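Local structure of phytochrome Response Regulator RcpA (Tolypothrix sp. PCC 7601, 1K68) at residues A[7-11]-A[12-16]; A[39-42]-A[43-47]; A[72-75]-A[76-80]; A[98-101]-A[102-106]; A[121-124]-A[125-128]. The protein probably relays light signals from a cyanobacterial phytochrome, as a CheY-like receiver protein that is phosphorylated on an aspartate, binds magnesium and forms a homodimer. All coordinates share one frame; numbering follows the deposited sequence.

Contact 1 of 5, residues A[7-11]-A[12-16]. With MG (magnesium ion), chain C.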
loop_
_atom_site.group_PDB
_atom_site.type_symbol
_atom_site.label_atom_id
_atom_site.label_comp_id
_atom_site.label_asym_id
_atom_site.label_seq_id
_atom_site.Cartn_x
_atom_site.Cartn_y
_atom_site.Cartn_z
ATOM N N LEU A 7 1.869 -10.035 -12.749
ATOM C CA LEU A 7 2.668 -8.849 -12.500
ATOM C C LEU A 7 4.133 -9.227 -12.374
ATOM O O LEU A 7 4.510 -9.980 -11.467
ATOM C CB LEU A 7 2.200 -8.168 -11.210
ATOM C CG LEU A 7 3.033 -7.023 -10.618
ATOM C CD1 LEU A 7 3.076 -5.825 -11.572
ATOM C CD2 LEU A 7 2.418 -6.609 -9.289
ATOM N N VAL A 8 4.944 -8.726 -13.305
ATOM C CA VAL A 8 6.381 -8.970 -13.316
ATOM C C VAL A 8 7.011 -7.657 -12.845
ATOM O O VAL A 8 7.132 -6.700 -13.617
ATOM C CB VAL A 8 6.883 -9.320 -14.734
ATOM C CG1 VAL A 8 8.358 -9.696 -14.677
ATOM C CG2 VAL A 8 6.061 -10.470 -15.319
ATOM N N GLU A 9 7.400 -7.628 -11.569
ATOM C CA GLU A 9 7.954 -6.432 -10.929
ATOM C C GLU A 9 8.779 -6.806 -9.693
ATOM O O GLU A 9 8.424 -7.730 -8.970
ATOM C CB GLU A 9 6.792 -5.534 -10.509
ATOM C CG GLU A 9 7.143 -4.414 -9.554
ATOM C CD GLU A 9 7.953 -3.331 -10.215
ATOM O OE1 GLU A 9 9.146 -3.191 -9.872
ATOM O OE2 GLU A 9 7.392 -2.627 -11.083
ATOM N N ASP A 10 9.870 -6.092 -9.439
ATOM C CA ASP A 10 10.703 -6.407 -8.272
ATOM C C ASP A 10 10.583 -5.405 -7.115
ATOM O O ASP A 10 10.855 -5.746 -5.967
ATOM C CB ASP A 10 12.171 -6.542 -8.692
ATOM C CG ASP A 10 12.724 -5.273 -9.292
ATOM O OD1 ASP A 10 11.999 -4.641 -10.080
ATOM O OD2 ASP A 10 13.882 -4.914 -8.990
ATOM N N ASN A 11 10.170 -4.178 -7.414
ATOM C CA ASN A 11 10.023 -3.149 -6.386
ATOM C C ASN A 11 8.880 -3.512 -5.429
ATOM O O ASN A 11 7.706 -3.438 -5.795
ATOM C CB ASN A 11 9.755 -1.799 -7.055
ATOM C CG ASN A 11 9.806 -0.642 -6.084
ATOM O OD1 ASN A 11 8.927 -0.487 -5.236
ATOM N ND2 ASN A 11 10.844 0.179 -6.197
ATOM N N LYS A 12 9.228 -3.911 -4.208
ATOM C CA LYS A 12 8.220 -4.299 -3.227
ATOM C C LYS A 12 7.224 -3.190 -2.942
ATOM O O LYS A 12 6.052 -3.457 -2.711
ATOM C CB LYS A 12 8.886 -4.766 -1.928
ATOM C CG LYS A 12 9.494 -6.161 -2.054
ATOM C CD LYS A 12 10.323 -6.570 -0.848
ATOM C CE LYS A 12 10.965 -7.934 -1.082
ATOM N NZ LYS A 12 11.784 -8.396 0.075
ATOM N N ALA A 13 7.680 -1.946 -2.974
ATOM C CA ALA A 13 6.787 -0.825 -2.724
ATOM C C ALA A 13 5.721 -0.777 -3.812
ATOM O O ALA A 13 4.530 -0.665 -3.519
ATOM C CB ALA A 13 7.568 0.475 -2.698
ATOM N N ASP A 14 6.158 -0.853 -5.068
ATOM C CA ASP A 14 5.235 -0.820 -6.194
ATOM C C ASP A 14 4.359 -2.064 -6.197
ATOM O O ASP A 14 3.174 -1.998 -6.508
ATOM C CB ASP A 14 5.998 -0.731 -7.523
ATOM C CG ASP A 14 6.709 0.600 -7.703
ATOM O OD1 ASP A 14 6.308 1.588 -7.053
ATOM O OD2 ASP A 14 7.660 0.669 -8.505
ATOM N N ILE A 15 4.951 -3.203 -5.857
ATOM C CA ILE A 15 4.196 -4.440 -5.821
ATOM C C ILE A 15 3.042 -4.264 -4.854
ATOM O O ILE A 15 1.901 -4.616 -5.163
ATOM C CB ILE A 15 5.073 -5.627 -5.362
ATOM C CG1 ILE A 15 6.080 -5.977 -6.457
ATOM C CG2 ILE A 15 4.192 -6.831 -5.043
ATOM C CD1 ILE A 15 7.087 -7.042 -6.063
ATOM N N ARG A 16 3.341 -3.704 -3.686
ATOM C CA ARG A 16 2.314 -3.493 -2.677
ATOM C C ARG A 16 1.194 -2.620 -3.222
ATOM O O ARG A 16 0.028 -3.019 -3.215
ATOM C CB ARG A 16 2.896 -2.836 -1.416
ATOM C CG ARG A 16 1.872 -2.705 -0.294
ATOM C CD ARG A 16 2.438 -2.092 0.989
ATOM N NE ARG A 16 2.378 -0.630 1.005
ATOM C CZ ARG A 16 3.393 0.171 0.685
ATOM N NH1 ARG A 16 4.563 -0.341 0.322
ATOM N NH2 ARG A 16 3.236 1.489 0.731
HETATM MG MG MG C . 12.234 -2.901 -11.517
HETATM O O HOH W 1 13.400 -2.404 -9.419
#
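Asn11 caps the helix that starts at Lys12, and its side chain can be followed outward against Asp14. Asn11 CB lies 3.5 Å from Asp14 OD2. CG sits over the same carboxylate, the amide and carboxylate planes being stacked and only 21° apart. At the tip, Asn11 OD1 accepts the Asp14 N-H at 2.8 Å: the N-cap bond. With CG anti to the backbone N (chi1 -171°) the amide is carried alongside the helix start, and chi2 of -70° turns OD1 to Asp14 N. With an alanine here, Asp14 N would probably lose its capping acceptor and the Asp14 carboxylate its stacked partner. Asn11 N is held in turn by Glu9 OE1 at 2.8 Å, and Asn11 O receives Ile15 N. Ile15 CG1 packs 3.6 Å from Glu9 CG. Glu9 OE2 and Asp14 OD2 approach to 4.2 Å, a closeness probably eased by Lys114, which makes salt bridges to both. Asp10 OD1 binds the magnesium ion at 2.3 Å, in a site shared with Asn64 and the phosphorylated Asp62. The segment forms the turn from strand 4-8 into helix 12-23 of a beta-alpha-beta unit, where Leu7 and Ile15 pack on Thr33 of the adjacent strand 30-34.

Contact 2 of 5, residues A[39-42]-A[43-47]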
loop_
_atom_site.group_PDB
_atom_site.type_symbol
_atom_site.label_atom_id
_atom_site.label_comp_id
_atom_site.label_asym_id
_atom_site.label_seq_id
_atom_site.Cartn_x
_atom_site.Cartn_y
_atom_site.Cartn_z
ATOM N N GLU A 39 11.983 -15.862 -13.953
ATOM C CA GLU A 39 10.784 -16.488 -13.407
ATOM C C GLU A 39 9.611 -16.175 -14.311
ATOM O O GLU A 39 8.739 -17.013 -14.535
ATOM C CB GLU A 39 10.466 -15.961 -12.006
ATOM C CG GLU A 39 11.558 -16.173 -10.986
ATOM C CD GLU A 39 12.158 -17.554 -11.067
ATOM O OE1 GLU A 39 11.396 -18.546 -11.003
ATOM O OE2 GLU A 39 13.396 -17.638 -11.195
ATOM N N ALA A 40 9.592 -14.954 -14.828
ATOM C CA ALA A 40 8.514 -14.524 -15.705
ATOM C C ALA A 40 8.346 -15.491 -16.871
ATOM O O ALA A 40 7.266 -16.029 -17.091
ATOM C CB ALA A 40 8.797 -13.115 -16.225
ATOM N N MET A 41 9.421 -15.714 -17.616
ATOM C CA MET A 41 9.355 -16.610 -18.761
ATOM C C MET A 41 9.069 -18.056 -18.364
ATOM O O MET A 41 8.287 -18.736 -19.023
ATOM C CB MET A 41 10.649 -16.524 -19.564
ATOM C CG MET A 41 10.881 -15.157 -20.190
ATOM S SD MET A 41 9.459 -14.651 -21.171
ATOM C CE MET A 41 9.665 -15.728 -22.599
ATOM N N ALA A 42 9.692 -18.526 -17.289
ATOM C CA ALA A 42 9.461 -19.895 -16.839
ATOM C C ALA A 42 7.974 -20.095 -16.545
ATOM O O ALA A 42 7.373 -21.094 -16.949
ATOM C CB ALA A 42 10.294 -20.186 -15.591
ATOM N N TYR A 43 7.382 -19.130 -15.847
ATOM C CA TYR A 43 5.969 -19.187 -15.490
ATOM C C TYR A 43 5.080 -19.188 -16.731
ATOM O O TYR A 43 4.144 -19.984 -16.834
ATOM C CB TYR A 43 5.608 -17.990 -14.595
ATOM C CG TYR A 43 4.217 -18.040 -13.999
ATOM C CD1 TYR A 43 4.013 -18.442 -12.678
ATOM C CD2 TYR A 43 3.100 -17.694 -14.759
ATOM C CE1 TYR A 43 2.730 -18.497 -12.132
ATOM C CE2 TYR A 43 1.816 -17.747 -14.222
ATOM C CZ TYR A 43 1.639 -18.149 -12.912
ATOM O OH TYR A 43 0.367 -18.209 -12.393
ATOM N N LEU A 44 5.370 -18.296 -17.678
ATOM C CA LEU A 44 4.563 -18.202 -18.892
ATOM C C LEU A 44 4.709 -19.422 -19.800
ATOM O O LEU A 44 3.772 -19.785 -20.507
ATOM C CB LEU A 44 4.910 -16.923 -19.657
ATOM C CG LEU A 44 4.564 -15.628 -18.908
ATOM C CD1 LEU A 44 5.107 -14.409 -19.664
ATOM C CD2 LEU A 44 3.056 -15.535 -18.741
ATOM N N ARG A 45 5.878 -20.054 -19.786
ATOM C CA ARG A 45 6.079 -21.240 -20.610
ATOM C C ARG A 45 5.733 -22.488 -19.810
ATOM O O ARG A 45 5.986 -23.609 -20.254
ATOM C CB ARG A 45 7.521 -21.331 -21.108
ATOM C CG ARG A 45 7.913 -20.279 -22.134
ATOM C CD ARG A 45 9.274 -20.600 -22.718
ATOM N NE ARG A 45 9.785 -19.545 -23.589
ATOM C CZ ARG A 45 9.179 -19.115 -24.691
ATOM N NH1 ARG A 45 8.025 -19.651 -25.070
ATOM N NH2 ARG A 45 9.732 -18.153 -25.415
ATOM N N GLN A 46 5.148 -22.290 -18.631
ATOM C CA GLN A 46 4.758 -23.401 -17.769
ATOM C C GLN A 46 5.884 -24.423 -17.643
ATOM O O GLN A 46 5.679 -25.614 -17.862
ATOM C CB GLN A 46 3.505 -24.081 -18.330
ATOM C CG GLN A 46 2.247 -23.232 -18.261
ATOM C CD GLN A 46 1.096 -23.827 -19.051
ATOM O OE1 GLN A 46 -0.035 -23.356 -18.972
ATOM N NE2 GLN A 46 1.385 -24.861 -19.826
ATOM N N GLU A 47 7.070 -23.944 -17.285
ATOM C CA GLU A 47 8.239 -24.800 -17.136
ATOM C C GLU A 47 8.566 -25.065 -15.673
ATOM O O GLU A 47 8.635 -24.139 -14.866
ATOM C CB GLU A 47 9.447 -24.153 -17.820
ATOM C CG GLU A 47 9.281 -23.966 -19.316
ATOM C CD GLU A 47 10.467 -23.275 -19.961
ATOM O OE1 GLU A 47 10.484 -23.167 -21.204
ATOM O OE2 GLU A 47 11.380 -22.839 -19.232
#
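Three i to i+4 backbone bonds carry helix 37-44 across the join of residues 39-42 with 43-47, from Tyr43 N to Glu39 O (2.8 Å), Leu44 N to Ala40 O and Arg45 N to Met41 O. Among the side chains, Met41 and Arg45 lie alongside each other and point the same way. The Met41 chain bends at chi2 and chi3 (-54° and -74°), which brings its methyl CE to the guanidinium, 3.7 Å from Arg45 NH2. The Arg45 chain is extended from CG to NE, and its NH1 goes on to a salt bridge with Asp80. The helix ends in a Schellman motif: Gln46, with positive phi, is the C-prime residue, Glu47 N reaches back to Ala42 O at 2.9 Å with a nearly straight N-H...O angle of 175°, and Gln46 N bonds to Tyr43 O at 3.1 Å. Leu44 lays its CG 3.3 Å from Ala40 O. Tyr43 touches this helix chiefly through CB, 3.3 Å from Glu39 O, while its ring leads away to stack with Phe6 and its OH bonds to Lys4. Ala40 is buried against Val8 of strand 4-8, Leu44 packs on Phe6 of the same strand and on Ile77, and Met41 reaches Val73 and Ile77 of helix 70-79.

Contact 3 of 5, residues A[72-75]-A[76-80]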
loop_
_atom_site.group_PDB
_atom_site.type_symbol
_atom_site.label_atom_id
_atom_site.label_comp_id
_atom_site.label_asym_id
_atom_site.label_seq_id
_atom_site.Cartn_x
_atom_site.Cartn_y
_atom_site.Cartn_z
ATOM N N GLU A 72 13.580 -7.802 -22.790
ATOM C CA GLU A 72 13.787 -9.154 -23.296
ATOM C C GLU A 72 12.544 -10.005 -23.104
ATOM O O GLU A 72 12.177 -10.780 -23.977
ATOM C CB GLU A 72 14.992 -9.806 -22.604
ATOM C CG GLU A 72 16.327 -9.407 -23.232
ATOM C CD GLU A 72 17.520 -10.058 -22.559
ATOM O OE1 GLU A 72 17.508 -11.296 -22.372
ATOM O OE2 GLU A 72 18.477 -9.330 -22.223
ATOM N N VAL A 73 11.892 -9.866 -21.957
ATOM C CA VAL A 73 10.677 -10.619 -21.714
ATOM C C VAL A 73 9.626 -10.253 -22.773
ATOM O O VAL A 73 8.979 -11.127 -23.356
ATOM C CB VAL A 73 10.112 -10.327 -20.311
ATOM C CG1 VAL A 73 8.815 -11.086 -20.114
ATOM C CG2 VAL A 73 11.127 -10.732 -19.243
ATOM N N LEU A 74 9.467 -8.959 -23.033
ATOM C CA LEU A 74 8.496 -8.502 -24.021
ATOM C C LEU A 74 8.773 -9.101 -25.388
ATOM O O LEU A 74 7.886 -9.671 -26.017
ATOM C CB LEU A 74 8.519 -6.973 -24.126
ATOM C CG LEU A 74 7.677 -6.344 -25.243
ATOM C CD1 LEU A 74 6.206 -6.666 -25.034
ATOM C CD2 LEU A 74 7.898 -4.824 -25.256
ATOM N N ALA A 75 10.010 -8.967 -25.845
ATOM C CA ALA A 75 10.400 -9.486 -27.148
ATOM C C ALA A 75 10.121 -10.985 -27.280
ATOM O O ALA A 75 9.627 -11.444 -28.308
ATOM C CB ALA A 75 11.876 -9.201 -27.399
ATOM N N GLU A 76 10.427 -11.747 -26.236
ATOM C CA GLU A 76 10.209 -13.189 -26.284
ATOM C C GLU A 76 8.734 -13.577 -26.235
ATOM O O GLU A 76 8.327 -14.541 -26.870
ATOM C CB GLU A 76 10.989 -13.862 -25.157
ATOM C CG GLU A 76 12.475 -13.989 -25.473
ATOM C CD GLU A 76 13.315 -14.298 -24.253
ATOM O OE1 GLU A 76 12.875 -15.110 -23.414
ATOM O OE2 GLU A 76 14.425 -13.728 -24.140
ATOM N N ILE A 77 7.935 -12.823 -25.491
ATOM C CA ILE A 77 6.504 -13.097 -25.395
ATOM C C ILE A 77 5.773 -12.792 -26.705
ATOM O O ILE A 77 5.052 -13.639 -27.232
ATOM C CB ILE A 77 5.854 -12.255 -24.277
ATOM C CG1 ILE A 77 6.274 -12.779 -22.907
ATOM C CG2 ILE A 77 4.347 -12.301 -24.394
ATOM C CD1 ILE A 77 5.760 -11.919 -21.767
ATOM N N LYS A 78 5.968 -11.582 -27.232
ATOM C CA LYS A 78 5.293 -11.169 -28.463
ATOM C C LYS A 78 5.793 -11.847 -29.731
ATOM O O LYS A 78 5.244 -11.640 -30.808
ATOM C CB LYS A 78 5.370 -9.646 -28.623
ATOM C CG LYS A 78 4.543 -8.891 -27.596
ATOM C CD LYS A 78 3.041 -9.135 -27.791
ATOM C CE LYS A 78 2.254 -8.552 -26.625
ATOM N NZ LYS A 78 0.786 -8.744 -26.749
ATOM N N SER A 79 6.832 -12.660 -29.601
ATOM C CA SER A 79 7.375 -13.377 -30.746
ATOM C C SER A 79 6.915 -14.837 -30.684
ATOM O O SER A 79 6.939 -15.554 -31.681
ATOM C CB SER A 79 8.907 -13.308 -30.733
ATOM O OG SER A 79 9.456 -13.803 -31.945
ATOM N N ASP A 80 6.491 -15.269 -29.503
ATOM C CA ASP A 80 6.031 -16.637 -29.304
ATOM C C ASP A 80 4.660 -16.856 -29.948
ATOM O O ASP A 80 3.716 -16.097 -29.711
ATOM C CB ASP A 80 5.981 -16.948 -27.809
ATOM C CG ASP A 80 5.715 -18.411 -27.526
ATOM O OD1 ASP A 80 4.536 -18.805 -27.514
ATOM O OD2 ASP A 80 6.693 -19.165 -27.332
#
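Residues 72-75 and 76-80 follow one another along helix 70-79, and their backbones are joined by bonds of the i to i+4 kind: Glu76 N to Glu72 O, Ile77 N to Val73 O at 2.9 Å, and Lys78 N to Leu74 O with an N-H...O angle of 175°. Val73 and Ile77 lie side by side one turn apart and point the same way, with Val73 CG1 against Ile77 CD1 at 3.6 Å. CG1 of Ile77 is anti to its carbonyl carbon (chi1 -72°), which lays it 3.2 Å from Val73 O and, with chi2 extended, carries CD1 to the valine methyl. Cutting Ile77 back to an alanine would probably leave Val73 CG1 without this partner and open a gap toward Met41 and Leu44 of helix 37-44. Leu74 CD1 meets the aliphatic part of Lys78 at CG, 3.8 Å away, while the ammonium group goes on to Asn109 and to the backbone carbonyls of Ile86 and Lys84. On the polar flank, Glu72 OE1 and Glu76 OE2 come within 4.3 Å. Lys68 makes a salt bridge to Glu76 OE2. The chemistry implies an amphipathic helix, whose aliphatic side packs on helix 37-44 and whose acidic pair is probably eased by the lysine bound to Glu76.

Contact 4 of 5, residues A[98-101]-A[102-106]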
loop_
_atom_site.group_PDB
_atom_site.type_symbol
_atom_site.label_atom_id
_atom_site.label_comp_id
_atom_site.label_asym_id
_atom_site.label_seq_id
_atom_site.Cartn_x
_atom_site.Cartn_y
_atom_site.Cartn_z
ATOM N N ASP A 98 13.881 5.721 -25.934
ATOM C CA ASP A 98 14.212 4.482 -26.641
ATOM C C ASP A 98 13.371 3.321 -26.130
ATOM O O ASP A 98 12.997 2.437 -26.898
ATOM C CB ASP A 98 15.684 4.097 -26.474
ATOM C CG ASP A 98 16.641 5.145 -27.006
ATOM O OD1 ASP A 98 16.299 5.854 -27.978
ATOM O OD2 ASP A 98 17.754 5.234 -26.447
ATOM N N ASP A 99 13.100 3.313 -24.829
ATOM C CA ASP A 99 12.293 2.249 -24.242
ATOM C C ASP A 99 10.869 2.331 -24.779
ATOM O O ASP A 99 10.242 1.316 -25.060
ATOM C CB ASP A 99 12.278 2.366 -22.716
ATOM C CG ASP A 99 13.537 1.806 -22.070
ATOM O OD1 ASP A 99 13.844 2.183 -20.921
ATOM O OD2 ASP A 99 14.212 0.977 -22.709
ATOM N N ILE A 100 10.362 3.549 -24.930
ATOM C CA ILE A 100 9.012 3.729 -25.429
ATOM C C ILE A 100 8.890 3.233 -26.863
ATOM O O ILE A 100 8.012 2.430 -27.192
ATOM C CB ILE A 100 8.599 5.210 -25.346
ATOM C CG1 ILE A 100 8.535 5.642 -23.875
ATOM C CG2 ILE A 100 7.273 5.411 -26.037
ATOM C CD1 ILE A 100 8.348 7.142 -23.669
ATOM N N PHE A 101 9.778 3.714 -27.721
ATOM C CA PHE A 101 9.764 3.318 -29.119
ATOM C C PHE A 101 9.961 1.820 -29.279
ATOM O O PHE A 101 9.213 1.160 -29.990
ATOM C CB PHE A 101 10.870 4.039 -29.891
ATOM C CG PHE A 101 10.920 3.684 -31.355
ATOM C CD1 PHE A 101 10.253 4.461 -32.299
ATOM C CD2 PHE A 101 11.594 2.546 -31.786
ATOM C CE1 PHE A 101 10.259 4.109 -33.650
ATOM C CE2 PHE A 101 11.604 2.185 -33.134
ATOM C CZ PHE A 101 10.932 2.967 -34.065
ATOM N N HIS A 102 10.977 1.281 -28.623
ATOM C CA HIS A 102 11.259 -0.141 -28.751
ATOM C C HIS A 102 10.096 -1.004 -28.274
ATOM O O HIS A 102 9.732 -1.978 -28.925
ATOM C CB HIS A 102 12.539 -0.491 -27.989
ATOM C CG HIS A 102 13.111 -1.829 -28.347
ATOM N ND1 HIS A 102 13.349 -2.212 -29.648
ATOM C CD2 HIS A 102 13.524 -2.859 -27.567
ATOM C CE1 HIS A 102 13.886 -3.423 -29.657
ATOM N NE2 HIS A 102 14.001 -3.836 -28.409
ATOM N N SER A 103 9.498 -0.645 -27.144
ATOM C CA SER A 103 8.385 -1.429 -26.620
ATOM C C SER A 103 7.226 -1.497 -27.607
ATOM O O SER A 103 6.668 -2.566 -27.848
ATOM C CB SER A 103 7.905 -0.849 -25.288
ATOM O OG SER A 103 8.908 -0.974 -24.293
ATOM N N TYR A 104 6.852 -0.369 -28.195
ATOM C CA TYR A 104 5.745 -0.421 -29.132
ATOM C C TYR A 104 6.159 -1.169 -30.388
ATOM O O TYR A 104 5.367 -1.908 -30.967
ATOM C CB TYR A 104 5.240 0.987 -29.470
ATOM C CG TYR A 104 4.284 1.530 -28.426
ATOM C CD1 TYR A 104 4.697 2.489 -27.499
ATOM C CD2 TYR A 104 2.968 1.054 -28.344
ATOM C CE1 TYR A 104 3.823 2.958 -26.508
ATOM C CE2 TYR A 104 2.088 1.515 -27.360
ATOM C CZ TYR A 104 2.526 2.468 -26.450
ATOM O OH TYR A 104 1.668 2.940 -25.490
ATOM N N ASP A 105 7.416 -1.003 -30.789
ATOM C CA ASP A 105 7.910 -1.674 -31.980
ATOM C C ASP A 105 7.897 -3.191 -31.797
ATOM O O ASP A 105 7.726 -3.930 -32.766
ATOM C CB ASP A 105 9.322 -1.193 -32.297
ATOM C CG ASP A 105 9.674 -1.368 -33.753
ATOM O OD1 ASP A 105 8.974 -0.786 -34.611
ATOM O OD2 ASP A 105 10.650 -2.091 -34.038
ATOM N N LEU A 106 8.064 -3.649 -30.558
ATOM C CA LEU A 106 8.057 -5.087 -30.258
ATOM C C LEU A 106 6.632 -5.615 -30.086
ATOM O O LEU A 106 6.426 -6.790 -29.780
ATOM C CB LEU A 106 8.855 -5.368 -28.983
ATOM C CG LEU A 106 10.373 -5.205 -29.017
ATOM C CD1 LEU A 106 10.910 -5.335 -27.604
ATOM C CD2 LEU A 106 10.997 -6.265 -29.931
#
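Ser103 has OG anti to its carbonyl carbon (chi1 -66°), which turns the hydroxyl back along the helix to Asp99 O. The segment lies on helix 97-105, the crossover of the beta-alpha-beta unit between strands 88-92 and 110-113 of the CheY-like receiver fold. Asp99 O therefore takes two bonds from one residue, from Ser103 N at 3.0 Å and Ser103 OG at 2.8 Å, the donors reaching it from opposite faces of the carbonyl plane. This gives the hydroxyl of a buried serine an acceptor within its own helix. One residue on, Ile100 and Tyr104 lie alongside each other, with Ile100 CG2 4.2 Å from Tyr104 CD1. The tyrosine ring turns its edge to Ile100 O, with Tyr104 CD1 at 3.3 Å, and its OH continues to the backbone N of Tyr111. On the exposed flank, Phe101 runs beside Asp105, the ring and carboxylate planes 22° apart. Asp99 OD1 bonds to Ser94, and Leu106 packs on Leu74 and Ala75 of helix 70-79. Near the helix end, the imidazole of His102 has one face under Leu106 CD1, which stands 3.4 Å above the ring plane, offset toward the rim.

Contact 5 of 5, residues A[121-124]-A[125-128]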
loop_
_atom_site.group_PDB
_atom_site.type_symbol
_atom_site.label_atom_id
_atom_site.label_comp_id
_atom_site.label_asym_id
_atom_site.label_seq_id
_atom_site.Cartn_x
_atom_site.Cartn_y
_atom_site.Cartn_z
ATOM N N LEU A 121 -0.376 7.206 -9.228
ATOM C CA LEU A 121 -0.044 5.867 -9.702
ATOM C C LEU A 121 -1.166 4.912 -9.312
ATOM O O LEU A 121 -1.567 4.054 -10.098
ATOM C CB LEU A 121 1.276 5.408 -9.088
ATOM C CG LEU A 121 1.726 3.974 -9.367
ATOM C CD1 LEU A 121 1.886 3.737 -10.865
ATOM C CD2 LEU A 121 3.033 3.735 -8.652
ATOM N N PHE A 122 -1.674 5.065 -8.093
ATOM C CA PHE A 122 -2.759 4.212 -7.631
ATOM C C PHE A 122 -3.935 4.352 -8.597
ATOM O O PHE A 122 -4.545 3.366 -8.991
ATOM C CB PHE A 122 -3.194 4.618 -6.223
ATOM C CG PHE A 122 -4.123 3.632 -5.563
ATOM C CD1 PHE A 122 -3.616 2.559 -4.837
ATOM C CD2 PHE A 122 -5.501 3.779 -5.666
ATOM C CE1 PHE A 122 -4.469 1.648 -4.214
ATOM C CE2 PHE A 122 -6.367 2.876 -5.053
ATOM C CZ PHE A 122 -5.849 1.806 -4.325
ATOM N N GLN A 123 -4.239 5.584 -8.996
ATOM C CA GLN A 123 -5.352 5.813 -9.909
ATOM C C GLN A 123 -5.049 5.294 -11.311
ATOM O O GLN A 123 -5.950 4.917 -12.047
ATOM C CB GLN A 123 -5.711 7.298 -9.947
ATOM C CG GLN A 123 -6.337 7.798 -8.644
ATOM C CD GLN A 123 -7.558 6.980 -8.235
ATOM O OE1 GLN A 123 -8.481 6.784 -9.029
ATOM N NE2 GLN A 123 -7.567 6.498 -6.995
ATOM N N ILE A 124 -3.777 5.265 -11.678
ATOM C CA ILE A 124 -3.397 4.746 -12.980
ATOM C C ILE A 124 -3.648 3.242 -13.001
ATOM O O ILE A 124 -4.192 2.706 -13.966
ATOM C CB ILE A 124 -1.908 5.034 -13.275
ATOM C CG1 ILE A 124 -1.758 6.457 -13.815
ATOM C CG2 ILE A 124 -1.351 4.017 -14.249
ATOM C CD1 ILE A 124 -0.345 6.838 -14.143
ATOM N N VAL A 125 -3.258 2.550 -11.936
ATOM C CA VAL A 125 -3.473 1.112 -11.900
ATOM C C VAL A 125 -4.965 0.827 -11.972
ATOM O O VAL A 125 -5.388 -0.135 -12.613
ATOM C CB VAL A 125 -2.883 0.482 -10.627
ATOM C CG1 VAL A 125 -3.205 -1.015 -10.581
ATOM C CG2 VAL A 125 -1.374 0.699 -10.601
ATOM N N LYS A 126 -5.763 1.673 -11.324
ATOM C CA LYS A 126 -7.212 1.508 -11.344
ATOM C C LYS A 126 -7.707 1.672 -12.774
ATOM O O LYS A 126 -8.631 0.991 -13.198
ATOM C CB LYS A 126 -7.903 2.541 -10.441
ATOM C CG LYS A 126 -7.571 2.405 -8.963
ATOM C CD LYS A 126 -7.964 1.040 -8.414
ATOM C CE LYS A 126 -9.479 0.839 -8.392
ATOM N NZ LYS A 126 -9.846 -0.507 -7.864
ATOM N N GLY A 127 -7.092 2.587 -13.514
ATOM C CA GLY A 127 -7.499 2.791 -14.891
ATOM C C GLY A 127 -7.141 1.574 -15.726
ATOM O O GLY A 127 -7.891 1.170 -16.613
ATOM N N ILE A 128 -5.986 0.989 -15.440
ATOM C CA ILE A 128 -5.550 -0.195 -16.162
ATOM C C ILE A 128 -6.557 -1.319 -15.940
ATOM O O ILE A 128 -7.019 -1.951 -16.889
ATOM C CB ILE A 128 -4.159 -0.641 -15.685
ATOM C CG1 ILE A 128 -3.113 0.384 -16.125
ATOM C CG2 ILE A 128 -3.814 -2.023 -16.248
ATOM C CD1 ILE A 128 -1.746 0.129 -15.556
#
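Phe122 and Lys126 lie side by side on helix 118-135, pointing the same way, and the aliphatic part of the lysine does the touching: Lys126 CG and CD are both 4.1 Å from Phe122 CE2. With chi1 at -64°, Lys126 CG stands beside its backbone N and comes 3.2 Å from Phe122 O, while bends at chi2 and chi3 (-59° and -67°) fold CD and CE onward. Lys126 N bonds to that same Phe122 O at 3.1 Å. On another side of the helix, Ile124 crosses Ile128, with Ile124 CG2 4.1 Å from Ile128 CD1, and Ile128 CG1 rests 3.3 Å from Ile124 O. Val125 sets its CG2 3.4 Å from Leu121 O, the oxygen that also accepts Val125 N. Farther out, Val125 packs on Ala21 and Leu22 of helix 12-23, while Ile124 and Ile128 meet Ile112, so the helix packs on both helix 12-23 and the edge strand 110-113. Phe122 also packs on Pro81 of the second subunit. Lys126 NZ donates to the backbone oxygens of Asn24 and Ala21, and the chemistry is that of a lysine split in two: its methylenes join the apolar packing, while its ammonium group, probably charged, links this helix to the end of helix 12-23.

All five contacts are local, yet they sample different settings in one receiver fold. Contacts 1, 2, 3 and 5 are partly buried, but contact 1 is the metal-site turn, rich in carboxylates, whereas the other three are helix turns with mainly apolar inward faces. Contact 4 is the surface member, and its side chains bond both within the helix, Ser103 to Asp99 O, and outward, Tyr104 to strand 110-113. Contacts 2 and 3 lie on adjacent helices, joined by the salt bridge of Arg45 with Asp80 and by Leu44 against Ile77. Leu74 and Leu106 similarly connect contacts 3 and 4. Contact 1 meets contact 2 through Val8 and Ala40, and contact 5 through Asp14 and Leu121.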